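PDB 3ONO: Ribose/Galactose Isomerase from Vibrio parahaemolyticus, which probably interconverts aldose and ketose forms of a sugar phosphate. Local coordinates for residues L32-F37 and K135-K140; G174-D179 and A206-S211. All blocks are in the same frame, centred on the assembly; numbering follows the deposited sequence. Where two conformers were deposited one is given.

Interaction 1 (L32-F37 and K135-K140)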
loop_
_atom_site.group_PDB
_atom_site.type_symbol
_atom_site.label_atom_id
_atom_site.label_comp_id
_atom_site.label_asym_id
_atom_site.label_seq_id
_atom_site.Cartn_x
_atom_site.Cartn_y
_atom_site.Cartn_z
ATOM N N LEU A 32 -13.013 23.825 1.184
ATOM C CA LEU A 32 -11.889 24.532 0.588
ATOM C C LEU A 32 -12.326 25.534 -0.486
ATOM O O LEU A 32 -11.484 26.125 -1.166
ATOM C CB LEU A 32 -10.897 23.534 -0.007
ATOM C CG LEU A 32 -10.097 22.714 0.989
ATOM C CD1 LEU A 32 -9.517 21.475 0.329
ATOM C CD2 LEU A 32 -8.999 23.583 1.583
ATOM N N GLY A 33 -13.638 25.713 -0.652
ATOM C CA GLY A 33 -14.157 26.723 -1.560
ATOM C C GLY A 33 -14.462 26.265 -2.974
ATOM O O GLY A 33 -14.778 27.077 -3.847
ATOM N N HIS A 34 -14.374 24.964 -3.212
ATOM C CA HIS A 34 -14.665 24.426 -4.537
ATOM C C HIS A 34 -16.164 24.177 -4.703
ATOM O O HIS A 34 -16.895 24.053 -3.717
ATOM C CB HIS A 34 -13.887 23.126 -4.768
ATOM C CG HIS A 34 -12.407 23.265 -4.597
ATOM N ND1 HIS A 34 -11.623 24.003 -5.460
ATOM C CD2 HIS A 34 -11.560 22.739 -3.678
ATOM C CE1 HIS A 34 -10.361 23.937 -5.073
ATOM N NE2 HIS A 34 -10.295 23.175 -3.993
ATOM N N ASP A 35 -16.605 24.074 -5.955
ATOM C CA ASP A 35 -18.006 23.846 -6.294
ATOM C C ASP A 35 -18.178 22.396 -6.751
ATOM O O ASP A 35 -17.682 22.014 -7.808
ATOM C CB ASP A 35 -18.413 24.817 -7.411
ATOM C CG ASP A 35 -19.916 24.932 -7.585
ATOM O OD1 ASP A 35 -20.668 24.384 -6.752
ATOM O OD2 ASP A 35 -20.345 25.596 -8.558
ATOM N N VAL A 36 -18.880 21.590 -5.960
ATOM C CA VAL A 36 -18.929 20.151 -6.193
ATOM C C VAL A 36 -20.246 19.702 -6.810
ATOM O O VAL A 36 -21.317 20.103 -6.351
ATOM C CB VAL A 36 -18.702 19.407 -4.869
ATOM C CG1 VAL A 36 -18.847 17.897 -5.044
ATOM C CG2 VAL A 36 -17.334 19.785 -4.272
ATOM N N PHE A 37 -20.160 18.877 -7.855
ATOM C CA PHE A 37 -21.333 18.345 -8.563
ATOM C C PHE A 37 -21.272 16.825 -8.531
ATOM O O PHE A 37 -20.226 16.246 -8.799
ATOM C CB PHE A 37 -21.323 18.790 -10.031
ATOM C CG PHE A 37 -21.300 20.274 -10.204
ATOM C CD1 PHE A 37 -22.470 20.974 -10.455
ATOM C CD2 PHE A 37 -20.113 20.972 -10.098
ATOM C CE1 PHE A 37 -22.448 22.351 -10.601
ATOM C CE2 PHE A 37 -20.081 22.340 -10.252
ATOM C CZ PHE A 37 -21.252 23.035 -10.491
ATOM N N LYS A 135 -5.506 16.244 -0.095
ATOM C CA LYS A 135 -4.286 16.514 -0.847
ATOM C C LYS A 135 -4.561 16.893 -2.316
ATOM O O LYS A 135 -3.813 17.672 -2.915
ATOM C CB LYS A 135 -3.323 15.333 -0.757
ATOM C CG LYS A 135 -2.898 14.957 0.666
ATOM C CD LYS A 135 -2.497 16.165 1.485
ATOM C CE LYS A 135 -2.113 15.702 2.913
ATOM N NZ LYS A 135 -2.093 16.809 3.890
ATOM N N ALA A 136 -5.629 16.357 -2.905
ATOM C CA ALA A 136 -5.958 16.690 -4.306
ATOM C C ALA A 136 -6.359 18.143 -4.501
ATOM O O ALA A 136 -6.091 18.732 -5.551
ATOM C CB ALA A 136 -7.070 15.792 -4.847
ATOM N N PHE A 137 -6.998 18.723 -3.491
ATOM C CA PHE A 137 -7.718 19.977 -3.705
ATOM C C PHE A 137 -7.212 21.133 -2.836
ATOM O O PHE A 137 -7.825 22.203 -2.788
ATOM C CB PHE A 137 -9.219 19.735 -3.528
ATOM C CG PHE A 137 -9.766 18.692 -4.477
ATOM C CD1 PHE A 137 -9.534 18.795 -5.831
ATOM C CD2 PHE A 137 -10.459 17.589 -3.999
ATOM C CE1 PHE A 137 -10.017 17.838 -6.720
ATOM C CE2 PHE A 137 -10.931 16.621 -4.855
ATOM C CZ PHE A 137 -10.719 16.749 -6.238
ATOM N N THR A 138 -6.083 20.907 -2.171
ATOM C CA THR A 138 -5.404 21.948 -1.411
ATOM C C THR A 138 -4.155 22.369 -2.182
ATOM O O THR A 138 -3.445 21.534 -2.736
ATOM C CB THR A 138 -4.957 21.434 -0.020
ATOM O OG1 THR A 138 -6.082 20.906 0.698
ATOM C CG2 THR A 138 -4.327 22.549 0.800
ATOM N N GLY A 139 -3.884 23.666 -2.231
ATOM C CA GLY A 139 -2.618 24.130 -2.768
ATOM C C GLY A 139 -2.590 24.314 -4.275
ATOM O O GLY A 139 -3.622 24.280 -4.942
ATOM N N LYS A 140 -1.390 24.506 -4.812
ATOM C CA LYS A 140 -1.238 24.757 -6.237
ATOM C C LYS A 140 -0.922 23.490 -7.015
ATOM O O LYS A 140 -0.546 22.459 -6.442
ATOM C CB LYS A 140 -0.165 25.815 -6.501
ATOM C CG LYS A 140 -0.514 27.188 -5.963
ATOM C CD LYS A 140 0.498 28.230 -6.402
ATOM C CE LYS A 140 0.524 29.399 -5.429
ATOM N NZ LYS A 140 0.928 28.958 -4.060
#
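The carbonyl O of Phe137 takes a hydrogen bond from NE2 of His34, 2.9 Å long and nearly straight, with 167° at the hydrogen. The imidazole uses its ring edge for this, with the oxygen lying close to the ring plane; seen from the carbonyl, the donor sits in the C=O plane on a lone pair. At its other nitrogen, ND1, the same ring is hydrogen-bonded to the backbone N of Met4, so two backbone groups from different parts of the chain fix its rotation. With chi1 at -56°, CG of His34 stands beside its own backbone N, and the ring leans over to Phe137, where NE2 of His34 comes 3.6 Å from CB of Phe137. Farther out the two rings make a T-shaped pair, the edge of Phe137 turned to the face of His34, centroids 5.8 Å apart and planes at 62°.

The contact is made by the turns that follow two helices. Helix 18-31 closes in a Schellman motif with Gly33 as the C' residue, and the chain then enters strand 35-38, an outermost strand of the parallel sheet within the chain; Phe137 is where the chain leaves helical backbone angles after helix 125-136.

CD1 of Leu32 sits 3.5 Å from Thr138 OG1. That threonine hydroxyl is hydrogen-bonded to Glu134 O. Leu32 CD1 also lies 3.6 Å from Phe137 O and makes a looser apolar contact with CB of the same phenylalanine. Deeper in, the Phe137 ring meets Phe69 edge-to-face and rests on Leu25 and Ile6.

Interaction 2 (G174-D179 and A206-S211)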
loop_
_atom_site.group_PDB
_atom_site.type_symbol
_atom_site.label_atom_id
_atom_site.label_comp_id
_atom_site.label_asym_id
_atom_site.label_seq_id
_atom_site.Cartn_x
_atom_site.Cartn_y
_atom_site.Cartn_z
ATOM N N GLY A 174 -15.746 12.507 -32.771
ATOM C CA GLY A 174 -15.457 11.291 -32.016
ATOM C C GLY A 174 -16.659 10.798 -31.228
ATOM O O GLY A 174 -16.951 9.588 -31.183
ATOM N N LEU A 175 -17.376 11.723 -30.608
ATOM C CA LEU A 175 -18.531 11.340 -29.813
ATOM C C LEU A 175 -19.590 10.746 -30.737
ATOM O O LEU A 175 -20.297 9.811 -30.370
ATOM C CB LEU A 175 -19.102 12.538 -29.064
ATOM C CG LEU A 175 -18.262 13.034 -27.884
ATOM C CD1 LEU A 175 -18.885 14.302 -27.315
ATOM C CD2 LEU A 175 -18.095 11.938 -26.799
ATOM N N ARG A 176 -19.689 11.285 -31.948
ATOM C CA ARG A 176 -20.672 10.764 -32.898
ATOM C C ARG A 176 -20.338 9.361 -33.368
ATOM O O ARG A 176 -21.221 8.643 -33.848
ATOM C CB ARG A 176 -20.788 11.667 -34.124
ATOM C CG ARG A 176 -21.375 13.036 -33.877
ATOM C CD ARG A 176 -21.642 13.750 -35.254
ATOM N NE ARG A 176 -21.899 15.171 -35.029
ATOM C CZ ARG A 176 -23.079 15.673 -34.677
ATOM N NH1 ARG A 176 -24.137 14.872 -34.549
ATOM N NH2 ARG A 176 -23.211 16.983 -34.476
ATOM N N ALA A 177 -19.057 8.990 -33.293
ATOM C CA ALA A 177 -18.607 7.679 -33.751
ATOM C C ALA A 177 -18.837 6.626 -32.680
ATOM O O ALA A 177 -18.889 5.432 -32.992
ATOM C CB ALA A 177 -17.133 7.699 -34.137
ATOM N N ILE A 178 -18.931 7.054 -31.414
ATOM C CA ILE A 178 -19.253 6.108 -30.340
ATOM C C ILE A 178 -20.669 5.594 -30.585
ATOM O O ILE A 178 -21.482 6.285 -31.172
ATOM C CB ILE A 178 -19.182 6.810 -28.971
ATOM C CG1 ILE A 178 -17.754 7.314 -28.735
ATOM C CG2 ILE A 178 -19.647 5.868 -27.831
ATOM C CD1 ILE A 178 -17.611 8.159 -27.471
ATOM N N ASP A 179 -20.958 4.367 -30.162
ATOM C CA ASP A 179 -22.330 3.864 -30.213
ATOM C C ASP A 179 -23.216 4.896 -29.549
ATOM O O ASP A 179 -23.021 5.231 -28.386
ATOM C CB ASP A 179 -22.414 2.526 -29.449
ATOM C CG ASP A 179 -23.849 2.054 -29.201
ATOM O OD1 ASP A 179 -24.789 2.434 -29.938
ATOM O OD2 ASP A 179 -24.033 1.251 -28.267
ATOM N N ALA A 206 -22.990 21.493 -26.530
ATOM C CA ALA A 206 -24.345 21.634 -26.018
ATOM C C ALA A 206 -25.368 21.222 -27.079
ATOM O O ALA A 206 -26.304 20.466 -26.802
ATOM C CB ALA A 206 -24.593 23.055 -25.576
ATOM N N GLU A 207 -25.195 21.711 -28.300
ATOM C CA GLU A 207 -26.150 21.387 -29.353
ATOM C C GLU A 207 -26.165 19.892 -29.645
ATOM O O GLU A 207 -27.229 19.305 -29.860
ATOM C CB GLU A 207 -25.877 22.200 -30.620
ATOM C CG GLU A 207 -26.335 23.654 -30.515
ATOM C CD GLU A 207 -27.812 23.786 -30.163
ATOM O OE1 GLU A 207 -28.655 23.235 -30.905
ATOM O OE2 GLU A 207 -28.126 24.434 -29.137
ATOM N N TYR A 208 -24.988 19.273 -29.634
ATOM C CA TYR A 208 -24.904 17.837 -29.859
ATOM C C TYR A 208 -25.611 17.079 -28.740
ATOM O O TYR A 208 -26.406 16.179 -29.008
ATOM C CB TYR A 208 -23.446 17.372 -29.956
ATOM C CG TYR A 208 -23.302 15.873 -29.860
ATOM C CD1 TYR A 208 -23.797 15.044 -30.860
ATOM C CD2 TYR A 208 -22.662 15.282 -28.762
ATOM C CE1 TYR A 208 -23.678 13.671 -30.781
ATOM C CE2 TYR A 208 -22.531 13.907 -28.676
ATOM C CZ TYR A 208 -23.036 13.107 -29.680
ATOM O OH TYR A 208 -22.924 11.743 -29.602
ATOM N N VAL A 209 -25.300 17.428 -27.492
ATOM C CA VAL A 209 -25.956 16.800 -26.341
ATOM C C VAL A 209 -27.479 16.974 -26.419
ATOM O O VAL A 209 -28.226 16.008 -26.263
ATOM C CB VAL A 209 -25.411 17.320 -25.008
ATOM C CG1 VAL A 209 -26.254 16.801 -23.848
ATOM C CG2 VAL A 209 -23.942 16.904 -24.849
ATOM N N LYS A 210 -27.934 18.193 -26.698
ATOM C CA LYS A 210 -29.373 18.455 -26.850
ATOM C C LYS A 210 -30.034 17.520 -27.867
ATOM O O LYS A 210 -31.144 17.027 -27.644
ATOM C CB LYS A 210 -29.634 19.913 -27.250
ATOM C CG LYS A 210 -29.454 20.901 -26.110
ATOM C CD LYS A 210 -29.877 22.324 -26.479
ATOM C CE LYS A 210 -29.639 23.267 -25.294
ATOM N NZ LYS A 210 -30.325 24.582 -25.422
ATOM N N SER A 211 -29.345 17.274 -28.975
ATOM C CA SER A 211 -29.886 16.435 -30.029
ATOM C C SER A 211 -30.113 14.989 -29.594
ATOM O O SER A 211 -30.889 14.261 -30.222
ATOM C CB SER A 211 -28.992 16.497 -31.273
ATOM O OG SER A 211 -27.861 15.645 -31.164
#
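Tyr208 has CG opposite the backbone N, chi1 166°, which points the ring away from helix 203-212 to helix 171-177, where Leu175 and Arg176 receive it. Arg176 starts with CG beside its own N and then runs extended from CG to NE, which carries the guanidinium back along the tyrosine; the two side chains run antiparallel alongside one another.

Leu175 meets the phenol ring obliquely at CE2: CB of Leu175 is 3.7 Å from Tyr208 CE2, and the CD1 methyl of Leu175 approaches the same atom at 3.9 Å. Along the CD1 and CE1 side, Arg176 lays its chain, with CG 3.9 Å from Tyr208 CE1 and NH1 3.7 Å from Tyr208 CD1. The guanidinium does not stack flat on the ring. Its plane stands at 74° to the phenol, and CD1 of Tyr208 lies over one guanidinium face, displaced toward the rim.

This is helix-to-helix packing in the C-terminal, all-helical part of the chain. Helix 51-63 backs it, with Ile60 touching both Leu175 and Val209, and Ala177 and Ile178 pack on Ala166 and Val167 of the third subunit. Within helix 203-212, Ser211 OG donates to Tyr208 O at 2.7 Å.

At the far end of the ring, Tyr208 OH is hydrogen-bonded to Gln180 NE2. Leu175 O lies 3.4 Å from Tyr208 OH. The buried tyrosine therefore joins the helices largely through van der Waals contact with its carbons, while its hydroxyl has a polar partner just beyond the segment 174-179.

Overall arrangement
Interactions 1 and 2 lie on opposite sides of the chain's centre, their own centres 30 Å apart and their nearest atoms about 15 Å apart. Both segments of interaction 1 precede both of interaction 2 in the chain. The first belongs to the alpha/beta part, beside an outermost strand of the parallel sheet; the second joins helices of the C-terminal part. Neighbouring residues of each reach other copies in the tetramer: next to interaction 1, Lys135 forms a salt bridge with Glu134 of the second subunit, while Ala177 and Ile178, beside interaction 2, pack on the third subunit. The two contacts are thus packing in different parts of the fold.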